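Local coordinates for protein lipase (Rhizopus chinensis, PDB 6A0W) that probably hydrolyses ester bonds of lipids such as triacylglycerols, as a fungal class 3 lipase with an alpha/beta-hydrolase fold, at residues K165-A176 / N196-V207; L179-Q187 / F212-F223. One frame throughout, in Å; residues are numbered along the deposited sequence.

Contact 1 (K165-A176 / N196-V207)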
loop_
_atom_site.group_PDB
_atom_site.type_symbol
_atom_site.label_atom_id
_atom_site.label_comp_id
_atom_site.label_asym_id
_atom_site.label_seq_id
_atom_site.Cartn_x
_atom_site.Cartn_y
_atom_site.Cartn_z
ATOM N N LYS A 165 7.100 -10.691 -13.858
ATOM C CA LYS A 165 7.003 -10.524 -12.416
ATOM C C LYS A 165 5.627 -10.006 -12.023
ATOM O O LYS A 165 4.953 -9.388 -12.815
ATOM C CB LYS A 165 8.065 -9.563 -11.927
ATOM C CG LYS A 165 7.844 -8.152 -12.383
ATOM C CD LYS A 165 9.005 -7.306 -11.910
ATOM C CE LYS A 165 8.956 -5.939 -12.556
ATOM N NZ LYS A 165 10.200 -5.226 -12.168
ATOM N N VAL A 166 5.244 -10.257 -10.783
ATOM C CA VAL A 166 4.003 -9.785 -10.238
ATOM C C VAL A 166 4.268 -8.678 -9.217
ATOM O O VAL A 166 5.030 -8.858 -8.248
ATOM C CB VAL A 166 3.272 -10.967 -9.554
ATOM C CG1 VAL A 166 2.032 -10.502 -8.834
ATOM C CG2 VAL A 166 2.924 -12.034 -10.586
ATOM N N ILE A 167 3.644 -7.520 -9.460
ATOM C CA ILE A 167 3.726 -6.366 -8.586
ATOM C C ILE A 167 2.355 -6.161 -7.963
ATOM O O ILE A 167 1.361 -6.029 -8.670
ATOM C CB ILE A 167 4.037 -5.083 -9.411
ATOM C CG1 ILE A 167 5.431 -5.127 -10.062
ATOM C CG2 ILE A 167 3.895 -3.844 -8.548
ATOM C CD1 ILE A 167 6.623 -4.983 -9.132
ATOM N N VAL A 168 2.274 -6.153 -6.639
ATOM C CA VAL A 168 1.007 -5.898 -5.986
ATOM C C VAL A 168 1.082 -4.497 -5.351
ATOM O O VAL A 168 1.996 -4.240 -4.574
ATOM C CB VAL A 168 0.708 -6.919 -4.867
ATOM C CG1 VAL A 168 -0.720 -6.754 -4.402
ATOM C CG2 VAL A 168 0.976 -8.361 -5.299
ATOM N N THR A 169 0.163 -3.599 -5.707
ATOM C CA THR A 169 0.267 -2.206 -5.256
ATOM C C THR A 169 -1.068 -1.635 -4.776
ATOM O O THR A 169 -2.130 -2.094 -5.181
ATOM C CB THR A 169 0.934 -1.296 -6.340
ATOM O OG1 THR A 169 1.179 -0.001 -5.783
ATOM C CG2 THR A 169 0.043 -1.128 -7.555
ATOM N N GLY A 170 -1.009 -0.780 -3.760
ATOM C CA GLY A 170 -2.174 -0.047 -3.315
ATOM C C GLY A 170 -1.826 1.155 -2.467
ATOM O O GLY A 170 -0.774 1.167 -1.812
ATOM N N HIS A 171 -2.755 2.113 -2.458
ATOM C CA HIS A 171 -2.745 3.291 -1.577
ATOM C C HIS A 171 -3.668 3.014 -0.417
ATOM O O HIS A 171 -4.688 2.330 -0.580
ATOM C CB HIS A 171 -3.196 4.523 -2.387
ATOM C CG HIS A 171 -3.429 5.753 -1.569
ATOM N ND1 HIS A 171 -4.676 6.321 -1.437
ATOM C CD2 HIS A 171 -2.567 6.586 -0.933
ATOM C CE1 HIS A 171 -4.573 7.427 -0.716
ATOM N NE2 HIS A 171 -3.316 7.563 -0.330
ATOM N N SER A 172 -3.323 3.506 0.765
ATOM C CA SER A 172 -4.312 3.594 1.827
ATOM C C SER A 172 -4.834 2.185 2.166
ATOM O O SER A 172 -4.040 1.247 2.243
ATOM C CB SER A 172 -5.461 4.525 1.414
ATOM O OG SER A 172 -6.310 4.876 2.512
ATOM N N LEU A 173 -6.130 2.032 2.432
ATOM C CA LEU A 173 -6.680 0.695 2.765
ATOM C C LEU A 173 -6.387 -0.275 1.644
ATOM O O LEU A 173 -6.280 -1.475 1.854
ATOM C CB LEU A 173 -8.180 0.758 3.090
ATOM C CG LEU A 173 -8.516 0.999 4.547
ATOM C CD1 LEU A 173 -7.926 2.303 5.083
ATOM C CD2 LEU A 173 -10.034 0.945 4.724
ATOM N N GLY A 174 -6.175 0.242 0.449
ATOM C CA GLY A 174 -5.775 -0.609 -0.660
ATOM C C GLY A 174 -4.406 -1.234 -0.462
ATOM O O GLY A 174 -4.098 -2.305 -1.025
ATOM N N GLY A 175 -3.568 -0.527 0.292
ATOM C CA GLY A 175 -2.234 -1.032 0.622
ATOM C C GLY A 175 -2.345 -2.221 1.567
ATOM O O GLY A 175 -1.624 -3.187 1.399
ATOM N N ALA A 176 -3.341 -2.203 2.455
ATOM C CA ALA A 176 -3.601 -3.336 3.304
ATOM C C ALA A 176 -3.981 -4.550 2.492
ATOM O O ALA A 176 -3.443 -5.627 2.745
ATOM C CB ALA A 176 -4.649 -3.039 4.337
ATOM N N ASN A 196 10.288 -12.978 -7.898
ATOM C CA ASN A 196 9.365 -12.507 -8.929
ATOM C C ASN A 196 8.068 -11.928 -8.389
ATOM O O ASN A 196 7.170 -11.623 -9.171
ATOM C CB ASN A 196 9.094 -13.567 -10.008
ATOM C CG ASN A 196 8.390 -14.800 -9.462
ATOM O OD1 ASN A 196 8.305 -14.991 -8.243
ATOM N ND2 ASN A 196 8.022 -15.721 -10.370
ATOM N N LEU A 197 8.020 -11.682 -7.077
ATOM C CA LEU A 197 6.869 -11.069 -6.456
ATOM C C LEU A 197 7.341 -9.964 -5.517
ATOM O O LEU A 197 8.230 -10.184 -4.695
ATOM C CB LEU A 197 6.088 -12.104 -5.648
ATOM C CG LEU A 197 4.947 -11.628 -4.774
ATOM C CD1 LEU A 197 3.856 -11.033 -5.658
ATOM C CD2 LEU A 197 4.378 -12.778 -3.969
ATOM N N SER A 198 6.597 -8.864 -5.513
ATOM C CA SER A 198 6.971 -7.667 -4.755
ATOM C C SER A 198 5.680 -6.925 -4.402
ATOM O O SER A 198 4.741 -6.926 -5.186
ATOM C CB SER A 198 7.856 -6.745 -5.673
ATOM O OG SER A 198 9.190 -6.982 -5.346
ATOM N N ILE A 199 5.699 -6.189 -3.297
ATOM C CA ILE A 199 4.560 -5.459 -2.802
ATOM C C ILE A 199 4.988 -3.995 -2.612
ATOM O O ILE A 199 6.000 -3.709 -1.963
ATOM C CB ILE A 199 4.105 -5.983 -1.440
ATOM C CG1 ILE A 199 3.803 -7.512 -1.490
ATOM C CG2 ILE A 199 2.821 -5.282 -1.029
ATOM C CD1 ILE A 199 3.719 -8.168 -0.114
ATOM N N TYR A 200 4.223 -3.083 -3.190
ATOM C CA TYR A 200 4.476 -1.649 -3.015
ATOM C C TYR A 200 3.234 -0.956 -2.558
ATOM O O TYR A 200 2.169 -1.065 -3.195
ATOM C CB TYR A 200 4.903 -1.003 -4.342
ATOM C CG TYR A 200 6.292 -1.408 -4.794
ATOM C CD1 TYR A 200 6.480 -2.587 -5.511
ATOM C CD2 TYR A 200 7.387 -0.538 -4.648
ATOM C CE1 TYR A 200 7.743 -3.006 -5.879
ATOM C CE2 TYR A 200 8.648 -0.913 -5.096
ATOM C CZ TYR A 200 8.817 -2.128 -5.733
ATOM O OH TYR A 200 10.027 -2.537 -6.220
ATOM N N THR A 201 3.417 -0.099 -1.565
ATOM C CA THR A 201 2.307 0.665 -1.042
ATOM C C THR A 201 2.671 2.160 -0.803
ATOM O O THR A 201 3.847 2.500 -0.560
ATOM C CB THR A 201 1.777 0.072 0.288
ATOM O OG1 THR A 201 2.762 0.169 1.314
ATOM C CG2 THR A 201 1.329 -1.387 0.133
ATOM N N VAL A 202 1.622 2.984 -0.756
ATOM C CA VAL A 202 1.681 4.401 -0.403
ATOM C C VAL A 202 0.594 4.672 0.619
ATOM O O VAL A 202 -0.561 4.275 0.407
ATOM C CB VAL A 202 1.574 5.340 -1.639
ATOM C CG1 VAL A 202 2.901 5.336 -2.396
ATOM C CG2 VAL A 202 0.454 4.931 -2.583
ATOM N N GLY A 203 0.981 5.206 1.776
ATOM C CA GLY A 203 0.037 5.491 2.857
ATOM C C GLY A 203 -0.674 4.267 3.456
ATOM O O GLY A 203 -1.793 4.360 3.968
ATOM N N CYS A 204 0.042 3.159 3.542
ATOM C CA CYS A 204 -0.484 1.923 4.130
ATOM C C CYS A 204 -0.648 2.007 5.647
ATOM O O CYS A 204 0.293 2.370 6.375
ATOM C CB CYS A 204 0.420 0.749 3.780
ATOM S SG CYS A 204 -0.364 -0.869 4.081
ATOM N N PRO A 205 -1.856 1.734 6.149
ATOM C CA PRO A 205 -1.985 1.581 7.612
ATOM C C PRO A 205 -1.276 0.324 8.136
ATOM O O PRO A 205 -0.835 -0.539 7.363
ATOM C CB PRO A 205 -3.501 1.397 7.816
ATOM C CG PRO A 205 -3.921 0.720 6.558
ATOM C CD PRO A 205 -3.109 1.367 5.458
ATOM N N ARG A 206 -1.120 0.258 9.452
ATOM C CA ARG A 206 -0.722 -0.996 10.076
ATOM C C ARG A 206 -1.821 -2.023 9.798
ATOM O O ARG A 206 -3.013 -1.669 9.714
ATOM C CB ARG A 206 -0.467 -0.834 11.572
ATOM C CG ARG A 206 0.737 0.054 11.889
ATOM C CD ARG A 206 1.149 -0.003 13.345
ATOM N NE ARG A 206 2.219 0.937 13.607
ATOM C CZ ARG A 206 2.058 2.207 13.962
ATOM N NH1 ARG A 206 0.862 2.703 14.173
ATOM N NH2 ARG A 206 3.112 2.985 14.180
ATOM N N VAL A 207 -1.380 -3.251 9.535
ATOM C CA VAL A 207 -2.257 -4.312 9.100
ATOM C C VAL A 207 -2.442 -5.455 10.098
ATOM O O VAL A 207 -3.556 -5.981 10.233
ATOM C CB VAL A 207 -1.770 -4.883 7.773
ATOM C CG1 VAL A 207 -2.590 -6.103 7.392
ATOM C CG2 VAL A 207 -1.833 -3.806 6.699
#
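The rings of His171 and Tyr200 meet the opposite segment obliquely. Carbon CD2 of His171 lies 3.3 Å from Val202 O, and Val202 CG2 packs 3.7 Å from His171 CB, the two side chains crossing at about a right angle. Ser172 CB covers one face of the imidazole near its rim. Tyr200 takes Ile167 CD1 4.0 Å from its CE1, while His224 of the next strand stacks on it. On the sheet side shared by Val166, Val168 and Leu197, Leu197 CD1 lies 3.7 Å from Val166 CG1 and 3.9 Å from Val168 CG2; Leu197 CG anti to the backbone N (chi1 172°) carries the methyl there.

Strands 165-171 and 197-202 run parallel. Their ladder starts with the hydrogen bond Val166 N to Asn196 O and ends with Ser172 N to Val202 O, each 2.9 Å. From within the ladder, Thr201 CG2 touches Gly175 CA at 3.6 Å; past its end, Cys204 SG rests 3.5 Å from Gly175 C. Helix 173-188 thus starts close against segment 196-207.

Gly170, Ser172 and Gly174 fit the GxSxG nucleophile elbow, and Ser172 has the positive phi (61°) of that strained turn. Its OG is hydrogen-bonded to His284 NE2, consistent with a Ser-His-Asp triad completed by Asp231. The backbone bond from Ser172 N ties the probable nucleophile directly to the neighbouring strand.

Contact 2 (L179-Q187 / F212-F223). With SO4 (sulfate ion), chain D.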
loop_
_atom_site.group_PDB
_atom_site.type_symbol
_atom_site.label_atom_id
_atom_site.label_comp_id
_atom_site.label_asym_id
_atom_site.label_seq_id
_atom_site.Cartn_x
_atom_site.Cartn_y
_atom_site.Cartn_z
ATOM N N LEU A 179 -0.815 -6.062 0.732
ATOM C CA LEU A 179 0.065 -6.853 1.576
ATOM C C LEU A 179 -0.579 -8.243 1.817
ATOM O O LEU A 179 0.062 -9.274 1.652
ATOM C CB LEU A 179 0.213 -6.156 2.922
ATOM C CG LEU A 179 1.011 -6.924 3.956
ATOM C CD1 LEU A 179 2.399 -7.224 3.409
ATOM C CD2 LEU A 179 1.113 -6.127 5.250
ATOM N N LEU A 180 -1.887 -8.247 2.054
ATOM C CA LEU A 180 -2.607 -9.519 2.275
ATOM C C LEU A 180 -2.627 -10.365 1.012
ATOM O O LEU A 180 -2.266 -11.555 1.050
ATOM C CB LEU A 180 -4.015 -9.255 2.810
ATOM C CG LEU A 180 -4.117 -8.648 4.222
ATOM C CD1 LEU A 180 -5.557 -8.243 4.574
ATOM C CD2 LEU A 180 -3.585 -9.597 5.275
ATOM N N ALA A 181 -2.756 -9.703 -0.127
ATOM C CA ALA A 181 -2.678 -10.418 -1.373
ATOM C C ALA A 181 -1.285 -10.991 -1.572
ATOM O O ALA A 181 -1.125 -12.097 -2.117
ATOM C CB ALA A 181 -3.042 -9.520 -2.549
ATOM N N GLY A 182 -0.270 -10.175 -1.301
ATOM C CA GLY A 182 1.093 -10.638 -1.527
ATOM C C GLY A 182 1.413 -11.865 -0.665
ATOM O O GLY A 182 2.029 -12.800 -1.133
ATOM N N MET A 183 1.016 -11.838 0.600
ATOM C CA MET A 183 1.188 -13.001 1.476
ATOM C C MET A 183 0.400 -14.272 1.030
ATOM O O MET A 183 0.989 -15.368 0.909
ATOM C CB MET A 183 0.832 -12.610 2.904
ATOM C CG MET A 183 1.765 -11.581 3.530
ATOM S SD MET A 183 3.473 -12.142 3.555
ATOM C CE MET A 183 4.076 -11.368 2.064
ATOM N N ASP A 184 -0.786 -14.060 0.470
ATOM C CA ASP A 184 -1.609 -15.177 -0.068
ATOM C C ASP A 184 -0.998 -15.770 -1.326
ATOM O O ASP A 184 -0.877 -16.995 -1.495
ATOM C CB ASP A 184 -3.040 -14.653 -0.349
ATOM C CG ASP A 184 -4.110 -15.775 -0.417
ATOM O OD1 ASP A 184 -3.850 -16.889 0.046
ATOM O OD2 ASP A 184 -5.197 -15.552 -0.984
ATOM N N LEU A 185 -0.589 -14.912 -2.243
ATOM C CA LEU A 185 0.155 -15.373 -3.391
ATOM C C LEU A 185 1.407 -16.176 -2.979
ATOM O O LEU A 185 1.707 -17.240 -3.553
ATOM C CB LEU A 185 0.541 -14.186 -4.279
ATOM C CG LEU A 185 -0.668 -13.562 -4.977
ATOM C CD1 LEU A 185 -0.389 -12.147 -5.479
ATOM C CD2 LEU A 185 -1.113 -14.481 -6.120
ATOM N N TYR A 186 2.184 -15.640 -2.041
ATOM C CA TYR A 186 3.347 -16.387 -1.574
ATOM C C TYR A 186 2.904 -17.771 -1.036
ATOM O O TYR A 186 3.628 -18.751 -1.195
ATOM C CB TYR A 186 4.106 -15.601 -0.501
ATOM C CG TYR A 186 5.198 -16.370 0.235
ATOM C CD1 TYR A 186 6.441 -16.618 -0.344
ATOM C CD2 TYR A 186 5.005 -16.754 1.545
ATOM C CE1 TYR A 186 7.427 -17.344 0.339
ATOM C CE2 TYR A 186 5.988 -17.431 2.260
ATOM C CZ TYR A 186 7.182 -17.701 1.664
ATOM O OH TYR A 186 8.068 -18.362 2.453
ATOM N N GLN A 187 1.813 -17.797 -0.277
ATOM C CA GLN A 187 1.383 -19.028 0.393
ATOM C C GLN A 187 0.868 -20.030 -0.620
ATOM O O GLN A 187 1.266 -21.161 -0.573
ATOM C CB GLN A 187 0.346 -18.757 1.473
ATOM C CG GLN A 187 0.883 -18.054 2.708
ATOM C CD GLN A 187 -0.112 -17.126 3.350
ATOM O OE1 GLN A 187 -1.277 -17.115 2.970
ATOM N NE2 GLN A 187 0.321 -16.362 4.375
ATOM N N PHE A 212 2.448 -11.261 13.005
ATOM C CA PHE A 212 2.134 -11.117 11.598
ATOM C C PHE A 212 3.302 -10.416 10.874
ATOM O O PHE A 212 3.726 -10.846 9.812
ATOM C CB PHE A 212 0.812 -10.339 11.404
ATOM C CG PHE A 212 0.545 -9.949 9.964
ATOM C CD1 PHE A 212 0.071 -10.868 9.059
ATOM C CD2 PHE A 212 0.732 -8.641 9.547
ATOM C CE1 PHE A 212 -0.165 -10.522 7.737
ATOM C CE2 PHE A 212 0.520 -8.284 8.229
ATOM C CZ PHE A 212 0.022 -9.217 7.338
ATOM N N ALA A 213 3.806 -9.360 11.484
ATOM C CA ALA A 213 4.910 -8.563 10.954
ATOM C C ALA A 213 6.194 -9.396 10.837
ATOM O O ALA A 213 6.834 -9.393 9.781
ATOM C CB ALA A 213 5.131 -7.337 11.839
ATOM N N TYR A 214 6.485 -10.210 11.852
ATOM C CA TYR A 214 7.647 -11.094 11.767
ATOM C C TYR A 214 7.482 -12.111 10.669
ATOM O O TYR A 214 8.437 -12.421 9.942
ATOM C CB TYR A 214 7.930 -11.801 13.096
ATOM C CG TYR A 214 8.028 -10.857 14.275
ATOM C CD1 TYR A 214 8.577 -9.593 14.144
ATOM C CD2 TYR A 214 7.637 -11.271 15.539
ATOM C CE1 TYR A 214 8.694 -8.737 15.244
ATOM C CE2 TYR A 214 7.755 -10.445 16.638
ATOM C CZ TYR A 214 8.248 -9.166 16.475
ATOM O OH TYR A 214 8.331 -8.339 17.572
ATOM N N TYR A 215 6.261 -12.624 10.522
ATOM C CA TYR A 215 5.985 -13.556 9.448
ATOM C C TYR A 215 6.233 -12.906 8.080
ATOM O O TYR A 215 6.808 -13.498 7.166
ATOM C CB TYR A 215 4.525 -14.092 9.536
ATOM C CG TYR A 215 4.120 -14.862 8.295
ATOM C CD1 TYR A 215 4.676 -16.088 8.000
ATOM C CD2 TYR A 215 3.253 -14.310 7.375
ATOM C CE1 TYR A 215 4.400 -16.745 6.806
ATOM C CE2 TYR A 215 3.010 -14.925 6.170
ATOM C CZ TYR A 215 3.546 -16.150 5.894
ATOM O OH TYR A 215 3.220 -16.770 4.702
ATOM N N VAL A 216 5.676 -11.724 7.884
ATOM C CA VAL A 216 5.822 -11.065 6.591
ATOM C C VAL A 216 7.314 -10.918 6.232
ATOM O O VAL A 216 7.751 -11.241 5.118
ATOM C CB VAL A 216 5.155 -9.676 6.631
ATOM C CG1 VAL A 216 5.607 -8.855 5.436
ATOM C CG2 VAL A 216 3.638 -9.826 6.614
ATOM N N ASP A 217 8.081 -10.465 7.204
ATOM C CA ASP A 217 9.549 -10.327 7.054
ATOM C C ASP A 217 10.241 -11.664 6.755
ATOM O O ASP A 217 11.089 -11.733 5.881
ATOM C CB ASP A 217 10.130 -9.696 8.332
ATOM C CG ASP A 217 9.919 -8.209 8.399
ATOM O OD1 ASP A 217 9.525 -7.612 7.358
ATOM O OD2 ASP A 217 10.155 -7.626 9.494
ATOM N N SER A 218 9.723 -12.755 7.325
ATOM C CA SER A 218 10.304 -14.086 7.120
ATOM C C SER A 218 10.115 -14.597 5.744
ATOM O O SER A 218 10.855 -15.471 5.317
ATOM C CB SER A 218 9.714 -15.114 8.087
ATOM O OG SER A 218 8.391 -15.488 7.762
ATOM N N THR A 219 9.128 -14.082 5.018
ATOM C CA THR A 219 8.883 -14.607 3.677
ATOM C C THR A 219 9.937 -14.137 2.701
ATOM O O THR A 219 10.018 -14.651 1.555
ATOM C CB THR A 219 7.503 -14.180 3.096
ATOM O OG1 THR A 219 7.447 -12.756 2.890
ATOM C CG2 THR A 219 6.342 -14.583 4.027
ATOM N N GLY A 220 10.583 -13.015 3.018
ATOM C CA GLY A 220 11.523 -12.414 2.024
ATOM C C GLY A 220 10.850 -11.754 0.828
ATOM O O GLY A 220 11.536 -11.213 -0.046
ATOM N N ILE A 221 9.513 -11.741 0.774
ATOM C CA ILE A 221 8.836 -10.952 -0.274
ATOM C C ILE A 221 9.067 -9.448 -0.005
ATOM O O ILE A 221 8.668 -8.945 1.051
ATOM C CB ILE A 221 7.307 -11.173 -0.296
ATOM C CG1 ILE A 221 6.991 -12.655 -0.567
ATOM C CG2 ILE A 221 6.642 -10.300 -1.389
ATOM C CD1 ILE A 221 7.507 -13.213 -1.880
ATOM N N PRO A 222 9.668 -8.727 -0.957
ATOM C CA PRO A 222 9.929 -7.302 -0.725
ATOM C C PRO A 222 8.624 -6.528 -0.536
ATOM O O PRO A 222 7.684 -6.701 -1.290
ATOM C CB PRO A 222 10.632 -6.875 -2.027
ATOM C CG PRO A 222 11.310 -8.134 -2.485
ATOM C CD PRO A 222 10.219 -9.152 -2.263
ATOM N N PHE A 223 8.491 -5.895 0.615
ATOM C CA PHE A 223 7.338 -5.091 0.937
ATOM C C PHE A 223 7.795 -3.644 1.157
ATOM O O PHE A 223 8.426 -3.336 2.159
ATOM C CB PHE A 223 6.721 -5.656 2.215
ATOM C CG PHE A 223 5.559 -4.862 2.766
ATOM C CD1 PHE A 223 4.691 -4.195 1.928
ATOM C CD2 PHE A 223 5.316 -4.824 4.122
ATOM C CE1 PHE A 223 3.633 -3.492 2.445
ATOM C CE2 PHE A 223 4.327 -4.016 4.654
ATOM C CZ PHE A 223 3.428 -3.431 3.806
HETATM S S SO4 D . 7.661 -10.313 20.655
HETATM O O1 SO4 D . 6.413 -9.899 19.971
HETATM O O2 SO4 D . 7.842 -9.589 21.944
HETATM O O3 SO4 D . 7.558 -11.768 20.911
HETATM O O4 SO4 D . 8.879 -10.101 19.834
#
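Gln187 NE2 is gripped by two tyrosine hydroxyls. It donates to Tyr215 OH at 2.9 Å, the one hydrogen bond across the contact, and is also bonded to Tyr127 OH. The bond to Tyr215 is nearly straight (163° at the hydrogen), and its hydroxyl oxygen lies in the amide plane. The two tyrosines together fix the turn of the amide. The same Tyr215 OH sits in plane at the edge of the Tyr186 ring. Thr219 CB lies over one face of that ring, 3.8 Å from its centroid, as a CH-pi contact.

Thr219 OG1 is held within its own segment. It bonds to Val216 O at 2.7 Å and accepts from Ile221 N, forming an ST turn near the C-terminal end of helix 210-218. Met183 reaches this turn with a chain bent at chi2 and chi3. Its SD lies 3.8 Å from Val216 CG2 and makes an oblique Met-aromatic contact with Tyr215, while its CE touches Thr219 OG1 at 3.7 Å.

Leu179 fills the other end. With CG anti to the backbone N (chi1 175°), it sets CD1 over the centre of the Phe223 ring, 3.7 Å from the centroid. Its CD2 meets the edge of Phe212, 3.7 Å from CE2.

The axes of the helical segments 179-187 and 212-218 come within 11.2 Å at 55°, with large side chains filling the gap. Helix 137-160 packs on Ala181, Asp184 and Leu185 of helix 173-188. Ile221 and Phe223 lie against strand 197-202, where the segment leads into strand 223-228.

The centre of contact 1 is about 3 Å from the centre of the chain, that of contact 2 about 13 Å, although most of the touching residues of contact 2 are also buried. Both use helix 173-188. Contact 1 takes its first turn and the strand before it; contact 2 takes the later turns. The segments alternate along the chain, and strand 197-202 leads on toward helix 210-218. A backbone ladder dominates contact 1, whereas contact 2 depends on side chains, with a single hydrogen bond across it at a partly exposed end. They meet where Pro222 O probably accepts from Ile199 N and Phe223 packs on Ile199.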